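Local atomic coordinates of uncharacterized protein (Arthrobacter sp., PDB entry 3KOP), a protein that is of unknown function but adopts a cyclophilin-like fold and assembles as six copies of one chain. Residues Val90-Gly95 with Ala130-Arg135; Val33-Leu38 with Asp160-Ala165; Arg22-Thr27 with Val151-Val156; Tyr66-Ile71 with Arg135-Leu140; Val43-Ser48 with Gly84-Thr89. All blocks are in the same frame, centred on the assembly; numbering follows the deposited sequence.

Interaction 1 of 5, residues Val90-Gly95 with Ala130-Arg135; sequences VTPIPG and AVFYGR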
# COMPACT_ATOMS: atom_id res chain seq x y z
N VAL F 90 6.85 -2.21 -9.40
CA VAL F 90 6.73 -1.09 -8.46
C VAL F 90 7.74 -1.20 -7.33
O VAL F 90 7.72 -0.38 -6.40
CB VAL F 90 5.32 -0.89 -7.92
CG1 VAL F 90 4.40 -0.38 -9.10
CG2 VAL F 90 4.76 -2.18 -7.25
N THR F 91 8.60 -2.21 -7.41
CA THR F 91 9.63 -2.50 -6.45
C THR F 91 10.96 -2.61 -7.20
O THR F 91 11.54 -3.69 -7.25
CB THR F 91 9.34 -3.83 -5.67
OG1 THR F 91 9.14 -4.92 -6.58
CG2 THR F 91 8.10 -3.70 -4.78
N PRO F 92 11.45 -1.49 -7.78
CA PRO F 92 12.70 -1.58 -8.49
C PRO F 92 13.89 -1.90 -7.59
O PRO F 92 13.94 -1.49 -6.41
CB PRO F 92 12.84 -0.21 -9.13
CG PRO F 92 12.08 0.71 -8.26
CD PRO F 92 10.98 -0.09 -7.67
N ILE F 93 14.86 -2.61 -8.16
CA ILE F 93 16.00 -3.13 -7.42
C ILE F 93 17.32 -2.59 -7.95
O ILE F 93 17.35 -1.99 -9.04
CB ILE F 93 16.00 -4.65 -7.45
CG1 ILE F 93 16.41 -5.17 -8.83
CG2 ILE F 93 14.64 -5.17 -7.03
CD1 ILE F 93 16.54 -6.74 -8.87
N PRO F 94 18.42 -2.76 -7.17
CA PRO F 94 19.68 -2.17 -7.63
C PRO F 94 20.02 -2.70 -9.02
O PRO F 94 19.90 -3.88 -9.28
CB PRO F 94 20.70 -2.65 -6.60
CG PRO F 94 19.90 -2.89 -5.35
CD PRO F 94 18.57 -3.38 -5.84
N GLY F 95 20.42 -1.81 -9.89
CA GLY F 95 20.76 -2.15 -11.25
C GLY F 95 19.65 -2.04 -12.26
O GLY F 95 19.92 -2.09 -13.45
N ALA F 130 15.09 5.98 -16.07
CA ALA F 130 15.52 5.94 -14.67
C ALA F 130 16.48 4.81 -14.39
O ALA F 130 16.38 3.72 -14.94
CB ALA F 130 14.28 5.86 -13.71
N VAL F 131 17.41 5.10 -13.47
CA VAL F 131 18.38 4.17 -12.99
C VAL F 131 18.19 4.02 -11.48
O VAL F 131 18.17 5.01 -10.75
CB VAL F 131 19.81 4.69 -13.26
CG1 VAL F 131 20.87 3.86 -12.52
CG2 VAL F 131 20.08 4.67 -14.76
N PHE F 132 18.03 2.79 -11.03
CA PHE F 132 17.97 2.50 -9.62
C PHE F 132 19.31 1.98 -9.11
O PHE F 132 19.85 1.01 -9.64
CB PHE F 132 16.80 1.57 -9.34
CG PHE F 132 15.52 2.26 -9.48
CD1 PHE F 132 14.97 2.94 -8.40
CD2 PHE F 132 14.89 2.31 -10.70
CE1 PHE F 132 13.77 3.60 -8.53
CE2 PHE F 132 13.71 3.01 -10.85
CZ PHE F 132 13.14 3.63 -9.77
N TYR F 133 19.87 2.68 -8.14
CA TYR F 133 21.25 2.42 -7.69
C TYR F 133 21.32 1.79 -6.33
O TYR F 133 22.39 1.42 -5.90
CB TYR F 133 22.09 3.69 -7.73
CG TYR F 133 21.68 4.79 -6.78
CD1 TYR F 133 22.23 4.86 -5.50
CD2 TYR F 133 20.77 5.78 -7.17
CE1 TYR F 133 21.86 5.89 -4.61
CE2 TYR F 133 20.41 6.81 -6.30
CZ TYR F 133 20.97 6.85 -5.02
OH TYR F 133 20.62 7.86 -4.16
N GLY F 134 20.19 1.66 -5.64
CA GLY F 134 20.12 1.02 -4.32
C GLY F 134 18.80 0.26 -4.20
O GLY F 134 18.03 0.18 -5.18
N ARG F 135 18.52 -0.26 -3.01
CA ARG F 135 17.37 -1.14 -2.79
C ARG F 135 16.29 -0.46 -1.91
O ARG F 135 16.43 0.69 -1.51
CB ARG F 135 17.79 -2.48 -2.14
CG ARG F 135 18.44 -2.36 -0.74
CD ARG F 135 18.67 -3.75 -0.13
NE ARG F 135 17.38 -4.41 0.08
CZ ARG F 135 17.20 -5.73 0.06
NH1 ARG F 135 18.23 -6.56 -0.15
NH2 ARG F 135 15.96 -6.23 0.22

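Interaction 2 of 5, residues Val33-Leu38 with Asp160-Ala165; sequences VTCKAL and DEMAAA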
# COMPACT_ATOMS: atom_id res chain seq x y z
N VAL F 33 31.16 9.56 -15.07
CA VAL F 33 30.99 8.20 -14.61
C VAL F 33 30.05 7.48 -15.55
O VAL F 33 28.97 8.02 -15.88
CB VAL F 33 30.43 8.16 -13.17
CG1 VAL F 33 30.23 6.72 -12.68
CG2 VAL F 33 31.35 8.93 -12.24
N THR F 34 30.45 6.29 -15.99
CA THR F 34 29.66 5.48 -16.92
C THR F 34 29.48 4.07 -16.37
O THR F 34 30.39 3.49 -15.78
CB THR F 34 30.34 5.37 -18.31
OG1 THR F 34 30.47 6.68 -18.88
CG2 THR F 34 29.51 4.54 -19.26
N CYS F 35 28.30 3.51 -16.58
CA CYS F 35 28.11 2.11 -16.31
C CYS F 35 27.52 1.48 -17.58
O CYS F 35 27.09 2.19 -18.49
CB CYS F 35 27.23 1.92 -15.06
SG CYS F 35 25.57 2.50 -15.26
N LYS F 36 27.51 0.16 -17.64
CA LYS F 36 27.00 -0.56 -18.79
C LYS F 36 25.87 -1.47 -18.37
O LYS F 36 25.95 -2.12 -17.33
CB LYS F 36 28.09 -1.40 -19.47
CG LYS F 36 27.62 -2.04 -20.74
CD LYS F 36 28.62 -3.03 -21.35
CE LYS F 36 29.77 -2.35 -21.96
NZ LYS F 36 30.49 -3.31 -22.92
N ALA F 37 24.83 -1.50 -19.20
CA ALA F 37 23.62 -2.24 -18.92
C ALA F 37 23.28 -3.14 -20.09
O ALA F 37 23.43 -2.75 -21.25
CB ALA F 37 22.46 -1.27 -18.64
N LEU F 38 22.83 -4.35 -19.75
CA LEU F 38 22.31 -5.29 -20.69
C LEU F 38 20.88 -4.94 -20.98
O LEU F 38 20.06 -4.78 -20.08
CB LEU F 38 22.36 -6.68 -20.10
CG LEU F 38 21.63 -7.77 -20.85
CD1 LEU F 38 22.42 -8.10 -22.17
CD2 LEU F 38 21.46 -9.00 -19.95
N ASP F 160 28.56 -0.11 -8.74
CA ASP F 160 29.10 0.50 -7.51
C ASP F 160 29.55 1.93 -7.74
O ASP F 160 29.23 2.81 -6.96
CB ASP F 160 30.25 -0.33 -6.93
CG ASP F 160 29.79 -1.70 -6.44
OD1 ASP F 160 28.60 -1.88 -6.24
OD2 ASP F 160 30.64 -2.61 -6.29
N GLU F 161 30.28 2.17 -8.83
CA GLU F 161 30.75 3.50 -9.14
C GLU F 161 29.57 4.41 -9.47
O GLU F 161 29.57 5.57 -9.06
CB GLU F 161 31.73 3.50 -10.32
CG GLU F 161 33.06 2.81 -10.04
CD GLU F 161 33.02 1.29 -10.10
OE1 GLU F 161 31.94 0.66 -10.29
OE2 GLU F 161 34.13 0.70 -9.95
N MSE F 162 28.56 3.87 -10.16
CA MSE F 162 27.40 4.67 -10.48
C MSE F 162 26.66 5.03 -9.19
O MSE F 162 26.25 6.18 -9.01
CB MSE F 162 26.47 3.96 -11.46
CG MSE F 162 25.19 4.76 -11.84
SE MSE F 162 25.54 6.55 -12.57
CE MSE F 162 26.63 6.04 -14.00
N ALA F 163 26.47 4.06 -8.30
CA ALA F 163 25.82 4.33 -7.02
C ALA F 163 26.53 5.43 -6.23
O ALA F 163 25.86 6.31 -5.67
CB ALA F 163 25.68 3.03 -6.17
N ALA F 164 27.87 5.41 -6.21
CA ALA F 164 28.66 6.44 -5.52
C ALA F 164 28.46 7.82 -6.17
O ALA F 164 28.33 8.83 -5.47
CB ALA F 164 30.17 6.04 -5.43
N ALA F 165 28.32 7.85 -7.50
CA ALA F 165 28.03 9.12 -8.22
C ALA F 165 26.64 9.67 -7.88
O ALA F 165 26.43 10.88 -7.76
CB ALA F 165 28.19 8.93 -9.73

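Interaction 3 of 5, residues Arg22-Thr27 with Val151-Val156; sequences RYINIT and VFATIV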
# COMPACT_ATOMS: atom_id res chain seq x y z
N ARG F 22 22.70 -7.18 -26.51
CA ARG F 22 23.20 -5.81 -26.74
C ARG F 22 23.20 -5.00 -25.48
O ARG F 22 22.41 -5.27 -24.56
CB ARG F 22 22.39 -5.06 -27.76
CG ARG F 22 21.12 -5.61 -28.13
CD ARG F 22 20.40 -4.66 -29.11
NE ARG F 22 18.97 -4.67 -28.86
CZ ARG F 22 18.06 -4.04 -29.60
NH1 ARG F 22 18.40 -3.32 -30.66
NH2 ARG F 22 16.79 -4.14 -29.27
N TYR F 23 24.05 -3.97 -25.46
CA TYR F 23 24.32 -3.21 -24.26
C TYR F 23 24.21 -1.72 -24.52
O TYR F 23 24.42 -1.24 -25.67
CB TYR F 23 25.73 -3.53 -23.75
CG TYR F 23 25.90 -4.97 -23.36
CD1 TYR F 23 25.67 -5.39 -22.06
CD2 TYR F 23 26.24 -5.94 -24.32
CE1 TYR F 23 25.79 -6.75 -21.70
CE2 TYR F 23 26.35 -7.29 -23.96
CZ TYR F 23 26.15 -7.67 -22.67
OH TYR F 23 26.29 -8.99 -22.37
N ILE F 24 23.88 -1.00 -23.46
CA ILE F 24 23.86 0.46 -23.49
C ILE F 24 24.81 0.98 -22.41
O ILE F 24 25.02 0.34 -21.38
CB ILE F 24 22.41 1.01 -23.31
CG1 ILE F 24 21.81 0.57 -21.95
CG2 ILE F 24 21.53 0.54 -24.50
CD1 ILE F 24 20.52 1.25 -21.57
N ASN F 25 25.41 2.11 -22.69
CA ASN F 25 26.16 2.88 -21.73
C ASN F 25 25.27 3.94 -21.12
O ASN F 25 24.47 4.60 -21.81
CB ASN F 25 27.38 3.51 -22.39
CG ASN F 25 28.44 2.51 -22.73
OD1 ASN F 25 28.64 1.55 -21.97
ND2 ASN F 25 29.09 2.68 -23.88
N ILE F 26 25.43 4.13 -19.82
CA ILE F 26 24.68 5.10 -19.07
C ILE F 26 25.70 5.96 -18.34
O ILE F 26 26.46 5.45 -17.52
CB ILE F 26 23.73 4.46 -18.07
CG1 ILE F 26 22.81 3.44 -18.75
CG2 ILE F 26 22.91 5.53 -17.36
CD1 ILE F 26 21.97 2.55 -17.76
N THR F 27 25.70 7.25 -18.65
CA THR F 27 26.82 8.14 -18.32
C THR F 27 26.31 9.40 -17.67
O THR F 27 25.32 9.98 -18.13
CB THR F 27 27.60 8.54 -19.61
OG1 THR F 27 28.10 7.37 -20.28
CG2 THR F 27 28.77 9.49 -19.27
N VAL F 151 10.86 -2.35 -16.72
CA VAL F 151 12.28 -2.67 -16.47
C VAL F 151 12.84 -3.20 -17.79
O VAL F 151 12.45 -4.29 -18.25
CB VAL F 151 12.47 -3.74 -15.35
CG1 VAL F 151 13.98 -4.12 -15.22
CG2 VAL F 151 11.89 -3.28 -13.99
N PHE F 152 13.75 -2.45 -18.40
CA PHE F 152 14.20 -2.81 -19.76
C PHE F 152 15.70 -3.04 -19.90
O PHE F 152 16.18 -3.43 -20.96
CB PHE F 152 13.73 -1.73 -20.78
CG PHE F 152 14.53 -0.45 -20.75
CD1 PHE F 152 14.16 0.60 -19.91
CD2 PHE F 152 15.64 -0.28 -21.57
CE1 PHE F 152 14.86 1.76 -19.87
CE2 PHE F 152 16.37 0.89 -21.51
CZ PHE F 152 15.98 1.91 -20.66
N ALA F 153 16.44 -2.81 -18.83
CA ALA F 153 17.86 -3.07 -18.81
C ALA F 153 18.34 -3.31 -17.39
O ALA F 153 17.66 -2.93 -16.40
CB ALA F 153 18.63 -1.96 -19.46
N THR F 154 19.47 -3.98 -17.31
CA THR F 154 20.08 -4.25 -16.02
C THR F 154 21.56 -3.97 -16.07
O THR F 154 22.29 -4.42 -16.98
CB THR F 154 19.78 -5.67 -15.54
OG1 THR F 154 20.05 -5.73 -14.13
CG2 THR F 154 20.63 -6.71 -16.30
N ILE F 155 22.02 -3.17 -15.10
CA ILE F 155 23.43 -2.75 -15.05
C ILE F 155 24.31 -3.95 -14.74
O ILE F 155 24.13 -4.62 -13.72
CB ILE F 155 23.63 -1.56 -14.07
CG1 ILE F 155 22.83 -0.34 -14.58
CG2 ILE F 155 25.13 -1.19 -13.96
CD1 ILE F 155 22.73 0.79 -13.58
N VAL F 156 25.26 -4.22 -15.64
CA VAL F 156 26.18 -5.34 -15.48
C VAL F 156 27.64 -4.92 -15.21
O VAL F 156 28.44 -5.74 -14.80
CB VAL F 156 26.13 -6.32 -16.70
CG1 VAL F 156 24.78 -7.01 -16.77
CG2 VAL F 156 26.45 -5.59 -18.01

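Interaction 4 of 5, residues Tyr66-Ile71 with Arg135-Leu140; sequences YARNEI and RNNLLL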
# COMPACT_ATOMS: atom_id res chain seq x y z
N TYR F 66 10.63 10.54 -4.39
CA TYR F 66 9.78 9.51 -3.76
C TYR F 66 10.23 8.08 -3.97
O TYR F 66 10.03 7.26 -3.09
CB TYR F 66 8.30 9.69 -4.12
CG TYR F 66 7.98 9.52 -5.58
CD1 TYR F 66 7.78 8.27 -6.10
CD2 TYR F 66 7.84 10.62 -6.41
CE1 TYR F 66 7.45 8.09 -7.40
CE2 TYR F 66 7.54 10.45 -7.76
CZ TYR F 66 7.35 9.18 -8.23
OH TYR F 66 7.04 8.95 -9.54
N ALA F 67 10.85 7.78 -5.12
CA ALA F 67 11.22 6.41 -5.48
C ALA F 67 12.55 5.95 -4.85
O ALA F 67 13.03 4.83 -5.07
CB ALA F 67 11.25 6.25 -7.02
N ARG F 68 13.13 6.84 -4.07
CA ARG F 68 14.27 6.58 -3.22
C ARG F 68 15.60 6.52 -3.93
O ARG F 68 16.14 7.58 -4.24
CB ARG F 68 14.05 5.43 -2.24
CG ARG F 68 14.96 5.63 -1.03
CD ARG F 68 14.69 4.58 -0.09
NE ARG F 68 15.34 4.78 1.18
CZ ARG F 68 15.31 3.89 2.15
NH1 ARG F 68 14.65 2.77 1.96
NH2 ARG F 68 15.91 4.13 3.32
N ASN F 69 16.17 5.33 -4.17
CA ASN F 69 17.51 5.23 -4.75
C ASN F 69 17.48 5.27 -6.26
O ASN F 69 17.79 4.29 -6.96
CB ASN F 69 18.23 4.02 -4.19
CG ASN F 69 18.40 4.11 -2.69
OD1 ASN F 69 19.05 5.04 -2.22
ND2 ASN F 69 17.77 3.21 -1.94
N GLU F 70 17.09 6.43 -6.74
CA GLU F 70 16.80 6.67 -8.15
C GLU F 70 17.44 7.97 -8.68
O GLU F 70 17.36 9.03 -8.03
CB GLU F 70 15.31 6.81 -8.32
CG GLU F 70 14.90 6.99 -9.76
CD GLU F 70 13.52 7.59 -9.95
OE1 GLU F 70 13.02 8.28 -9.02
OE2 GLU F 70 12.97 7.38 -11.08
N ILE F 71 18.00 7.90 -9.89
CA ILE F 71 18.23 9.11 -10.69
C ILE F 71 17.52 8.90 -12.02
O ILE F 71 17.23 7.78 -12.41
CB ILE F 71 19.73 9.47 -10.91
CG1 ILE F 71 20.51 8.33 -11.59
CG2 ILE F 71 20.36 9.91 -9.60
CD1 ILE F 71 21.83 8.75 -12.33
N ARG F 135 18.52 -0.26 -3.01
CA ARG F 135 17.37 -1.14 -2.79
C ARG F 135 16.29 -0.46 -1.91
O ARG F 135 16.43 0.69 -1.51
CB ARG F 135 17.79 -2.48 -2.14
CG ARG F 135 18.44 -2.36 -0.74
CD ARG F 135 18.67 -3.75 -0.13
NE ARG F 135 17.38 -4.41 0.08
CZ ARG F 135 17.20 -5.73 0.06
NH1 ARG F 135 18.23 -6.56 -0.15
NH2 ARG F 135 15.96 -6.23 0.22
N ASN F 136 15.23 -1.22 -1.66
CA ASN F 136 14.14 -0.83 -0.77
C ASN F 136 13.45 0.44 -1.30
O ASN F 136 13.28 1.41 -0.58
CB ASN F 136 14.65 -0.68 0.68
CG ASN F 136 15.01 -2.01 1.31
OD1 ASN F 136 14.90 -3.07 0.65
ND2 ASN F 136 15.45 -1.97 2.59
N ASN F 137 13.11 0.41 -2.58
CA ASN F 137 12.46 1.53 -3.29
C ASN F 137 11.02 1.16 -3.54
O ASN F 137 10.72 -0.00 -3.83
CB ASN F 137 13.13 1.73 -4.65
CG ASN F 137 14.64 1.76 -4.56
OD1 ASN F 137 15.24 2.67 -3.98
ND2 ASN F 137 15.25 0.76 -5.15
N LEU F 138 10.11 2.14 -3.47
CA LEU F 138 8.72 1.92 -3.89
C LEU F 138 8.31 2.97 -4.91
O LEU F 138 8.50 4.19 -4.70
CB LEU F 138 7.79 1.97 -2.67
CG LEU F 138 7.92 0.84 -1.66
CD1 LEU F 138 7.19 1.27 -0.34
CD2 LEU F 138 7.26 -0.44 -2.25
N LEU F 139 7.77 2.49 -6.02
CA LEU F 139 7.29 3.34 -7.09
C LEU F 139 5.84 3.72 -6.81
O LEU F 139 4.86 3.21 -7.39
CB LEU F 139 7.49 2.69 -8.46
CG LEU F 139 8.90 2.94 -9.06
CD1 LEU F 139 9.13 2.05 -10.26
CD2 LEU F 139 9.08 4.44 -9.46
N LEU F 140 5.73 4.66 -5.88
CA LEU F 140 4.45 5.06 -5.30
C LEU F 140 4.57 6.51 -4.86
O LEU F 140 5.55 6.86 -4.20
CB LEU F 140 4.17 4.16 -4.10
CG LEU F 140 3.02 4.43 -3.15
CD1 LEU F 140 1.74 4.55 -3.85
CD2 LEU F 140 2.94 3.29 -2.12
O HOH W 1 10.20 4.74 -2.12

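Interaction 5 of 5, residues Val43-Ser48 with Gly84-Thr89; sequences VAPRTS and GAENTT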
# COMPACT_ATOMS: atom_id res chain seq x y z
N VAL F 43 12.66 -10.18 -22.13
CA VAL F 43 11.44 -9.89 -21.36
C VAL F 43 10.85 -8.49 -21.57
O VAL F 43 9.71 -8.24 -21.19
CB VAL F 43 11.68 -10.16 -19.83
CG1 VAL F 43 12.07 -11.63 -19.62
CG2 VAL F 43 12.73 -9.20 -19.24
N ALA F 44 11.62 -7.56 -22.14
CA ALA F 44 11.15 -6.20 -22.45
C ALA F 44 11.52 -5.88 -23.91
O ALA F 44 12.23 -4.88 -24.16
CB ALA F 44 11.81 -5.14 -21.53
N PRO F 45 11.06 -6.71 -24.88
CA PRO F 45 11.47 -6.49 -26.28
C PRO F 45 10.99 -5.17 -26.83
O PRO F 45 11.75 -4.52 -27.56
CB PRO F 45 10.81 -7.65 -27.04
CG PRO F 45 9.65 -8.10 -26.14
CD PRO F 45 10.22 -7.92 -24.74
N ARG F 46 9.75 -4.78 -26.53
CA ARG F 46 9.22 -3.55 -27.11
C ARG F 46 9.95 -2.31 -26.56
O ARG F 46 10.29 -1.38 -27.29
CB ARG F 46 7.72 -3.42 -26.89
CG ARG F 46 6.89 -4.54 -27.52
CD ARG F 46 5.42 -4.17 -27.60
NE ARG F 46 4.86 -3.81 -26.28
CZ ARG F 46 4.39 -4.69 -25.39
NH1 ARG F 46 4.42 -5.99 -25.66
NH2 ARG F 46 3.87 -4.28 -24.24
N THR F 47 10.15 -2.26 -25.25
CA THR F 47 10.79 -1.10 -24.63
C THR F 47 12.28 -1.03 -25.01
O THR F 47 12.82 0.06 -25.23
CB THR F 47 10.66 -1.17 -23.08
OG1 THR F 47 9.29 -1.43 -22.73
CG2 THR F 47 11.13 0.10 -22.42
N SER F 48 12.94 -2.20 -25.08
CA SER F 48 14.36 -2.25 -25.43
C SER F 48 14.56 -1.70 -26.84
O SER F 48 15.47 -0.90 -27.08
CB SER F 48 14.91 -3.66 -25.34
OG SER F 48 14.87 -4.16 -24.00
N GLY F 84 3.75 0.64 -24.02
CA GLY F 84 2.80 0.17 -23.03
C GLY F 84 3.45 -0.62 -21.92
O GLY F 84 4.68 -0.80 -21.90
N ALA F 85 2.63 -1.12 -21.00
CA ALA F 85 3.14 -1.87 -19.82
C ALA F 85 3.92 -3.11 -20.28
O ALA F 85 3.41 -3.93 -21.04
CB ALA F 85 2.01 -2.26 -18.86
N GLU F 86 5.16 -3.22 -19.83
CA GLU F 86 6.01 -4.36 -20.21
C GLU F 86 7.05 -4.60 -19.11
O GLU F 86 7.80 -3.67 -18.77
CB GLU F 86 6.73 -4.06 -21.54
CG GLU F 86 7.31 -5.29 -22.23
CD GLU F 86 8.14 -4.96 -23.50
OE1 GLU F 86 8.89 -3.97 -23.50
OE2 GLU F 86 8.04 -5.74 -24.47
N ASN F 87 7.10 -5.82 -18.58
CA ASN F 87 8.04 -6.20 -17.54
C ASN F 87 8.07 -5.19 -16.39
O ASN F 87 9.15 -4.78 -15.94
CB ASN F 87 9.45 -6.34 -18.13
CG ASN F 87 10.37 -7.18 -17.28
OD1 ASN F 87 9.98 -8.23 -16.80
ND2 ASN F 87 11.63 -6.76 -17.16
N THR F 88 6.89 -4.80 -15.93
CA THR F 88 6.80 -3.72 -14.97
C THR F 88 7.15 -4.13 -13.55
O THR F 88 7.05 -5.33 -13.14
CB THR F 88 5.41 -3.07 -15.01
OG1 THR F 88 4.46 -3.99 -14.50
CG2 THR F 88 4.98 -2.71 -16.50
N THR F 89 7.61 -3.13 -12.81
CA THR F 89 7.82 -3.24 -11.39
C THR F 89 7.28 -1.99 -10.65
O THR F 89 7.23 -0.86 -11.20
CB THR F 89 9.33 -3.43 -11.06
OG1 THR F 89 9.49 -3.79 -9.68
CG2 THR F 89 10.10 -2.15 -11.38

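Interaction 1 of 5, residues Val90-Gly95 with Ala130-Arg135
Pro92 lays its ring on one face of the Phe132 ring in a CH-pi contact: Pro92 CG stands 3.5 Å from the ring centroid, close to the normal, while Pro92 CB lies nearest Phe132 CG and CD2, 3.6 Å from the latter. The proline ring meets the face at a slant, with CG and CB nearest. This suits a proline, whose polarised C-H groups favour an aromatic surface and whose fixed phi stiffens a loop. Phe132 can offer that face because its CG is anti to the carbonyl carbon (chi1 -71°). At Ile93 the side chain turns off toward the second subunit, where it meets Ile93 of that copy, and the backbone does the local work: Ile93 O lies 3.6 Å from Phe132 CB. Pro94 then fits against the backbone of Gly134, with Pro94 CG 3.5 Å from Gly134 C, and also touches Arg135 CB. Gly95, at a positive phi that glycine adopts easily, gives its N-H to Phe132 O, the Gly95 N to Phe132 O distance being 2.9 Å, with 151° at the hydrogen. Next in the chain, Asp96 makes its own backbone bond to Phe132. The loop therefore enters strand 96-103 already aligned with strand 125-132, an antiparallel pairing in the curled sheet of the cyclophilin-like fold.

Interaction 2 of 5, residues Val33-Leu38 with Asp160-Ala165
Val33 is the bump of the strand, reaching with its two methyls into the shallow relief of the helix surface. Val33 CG1, which lies trans to the backbone N (chi1 179°), settles against the turn at Glu161, 3.9 Å from Glu161 O and an equal 3.9 Å from Met162 CE. The other branch, Val33 CG2, meets Ala165, 4.0 Å from Ala165 CB. A residue as small as alanine leaves the helix low enough there to admit a branched valine. Met162 supplies the bump in the reverse direction: its chain bends at chi2 and chi3 and brings the terminal CE back to the strand, where it lies between Val33 and Cys35, touching both. Met162 CE is 3.6 Å from Val33 O and 3.9 Å from Cys35 SG. A flexible thioether-type chain, here carrying selenium as deposited, adapts easily to such a place. The slim Cys35 also lets the helix approach, the local axes passing 7.8 Å apart at 135°. Thus helix 159-172, which follows strand 145-157, packs on one end of strand 33-39, while Met162 and Ala165 also touch Leu28 of the adjacent strand 23-28 and Cys35 rests on Ile155 of strand 145-157.

Interaction 3 of 5, residues Arg22-Thr27 with Val151-Val156
Tyr23 and Val156 touch at one end of a contact between two strands of the curled antiparallel sheet of the cyclophilin-like fold. Strands 23-28 and 145-157 are not paired; strand 33-39 lies between them and pairs with both, yet the sheet bends enough to bring the local axes within 8.5 Å at an angle of 72°, and side chains bridge the gap. Val156 CG2 lies 4.1 Å from Tyr23 CD1 and 3.9 Å from Tyr23 CE1, the two side chains crossing at roughly a right angle. The Tyr23 ring further makes a cation-pi contact with Lys36, so an aromatic residue serves here both an apolar neighbour and a charge. Deeper inside, Ile24 can be followed outward. Its CB points toward strand 145-157 but stops short of touching it. From there CG1 takes the position between the backbone N and the carbonyl carbon (chi1 61°), and an extended chi2 of 170° carries the chain on across the gap. Only the tip makes the contact: Ile24 CD1 lies 4.2 Å from Phe152 CE2 and 4.3 Å from Ala153 CB. Phe152 and Ala153 both face Val97, a classic beta bulge in strand 145-157, which is consistent with two successive residues both meeting Ile24 CD1. The small Ala153 leaves room for that methyl. Branched, wholly apolar chains such as Ile24, Ile26 and Ile155 suit this buried interior. Farther along, the most distant of the pairings is a light one, Ile26 CD1 at 4.4 Å from Ile155 CG1.

Interaction 4 of 5, residues Tyr66-Ile71 with Arg135-Leu140
Asn137 OD1 receives the backbone N-H of Asn69, the Asn69 N lying 2.8 Å away with 157° at the hydrogen, and a weak second bond from Asn69 ND2. It is an acceptor shared by these two groups between two loops of the cyclophilin-like fold, each marked by an inverse gamma turn, centred on Asn69 and on Leu139. A chi1 of -48° brings Asn137 OD1 across to Asn69. Asn137 ND2, for its part, donates to Gly134 O and Pro92 O; an amide suits the place because it offers a donor and an acceptor together. Asn69 ND2 makes another weak bond, 2.9 Å from Arg135 O, and a firmer one to Ser111 O of the fourth subunit. Arg68, extended from CG to NE, runs alongside Asn136 and gives NH1 to Asn136 O at 3.2 Å, the acceptor lying in the guanidinium plane; that same nitrogen forms a salt bridge with Asp143 of the fourth subunit, so the loop pair helps build a subunit interface. At the far end a water joins the backbones, 2.7 Å from Tyr66 O and 2.9 Å from Leu138 N. The small Ala67 packs its CB on the leucine branch Leu139 CD2, 3.7 Å away.

Interaction 5 of 5, residues Val43-Ser48 with Gly84-Thr89
Ala44 and Asn87 bring the two backbones nearest, their CA atoms 5.8 Å apart. Ala44 occupies the N-cap position before helix 45-54, and Pro45, which has no N-H to leave without a partner, suits the first turn. On the other side Gly84 and Asn87 both have positive phi, conformations that glycine and asparagine take readily, and between them Glu86 points toward the start of the helix. Its CG is trans to the backbone N (chi1 -164°) and the chain runs on extended, so the carboxylate reaches the N-terminal end of the helix. There Glu86 OE2 accepts Arg46 N at 2.8 Å and Glu86 OE1 accepts Thr47 N at 2.8 Å, each through its syn lone pair. Thr47 OG1 adds a third bond to Glu86 OE1 from the anti side, at 2.7 Å. A carboxylate set on the N-H groups that the first turn leaves without helical acceptors is a familiar way of meeting the positive end of a helix dipole, which would probably stabilise the negative charge. Arg46 bends at chi3 and folds its guanidinium over the carboxylate, with OE2 above one face; the 3.8 Å from Arg46 NH1 to Glu86 OE2 is a long salt bridge of charges alone. The directed bonds of Arg46 go elsewhere, NE to Pro83 O and NH1 to Asn105 of the third subunit. Asn87 packs against Val43, its ND2 3.4 Å from Val43 CG2 while donating to Val151 O. Within the helix start, Ser48 OG and Ser48 N grip Ala44 O from opposite faces of its plane, the hydroxyl at 2.7 Å.

All five contacts draw on one curled antiparallel sheet. Along the chain, interaction 3 and interaction 2 interleave and enclose the other three; interactions 4 and 5 also alternate, and interaction 1 lies inside the loop closed by interaction 4. Interactions 1 and 4 are the closest, with centres about 7 Å apart, sharing Arg135 and the neighbouring strands 70-76 and 125-132. Interactions 2 and 5, about 22 Å apart between centres, lie on opposite sides of the chain's centre, where helices 159-172 and 45-54 meet the sheet. Interaction 3 joins both, through strands 33-39 and 145-157 and through Asn87 with Val151. All but interaction 2 also reach other subunits, interaction 3 only through Val151.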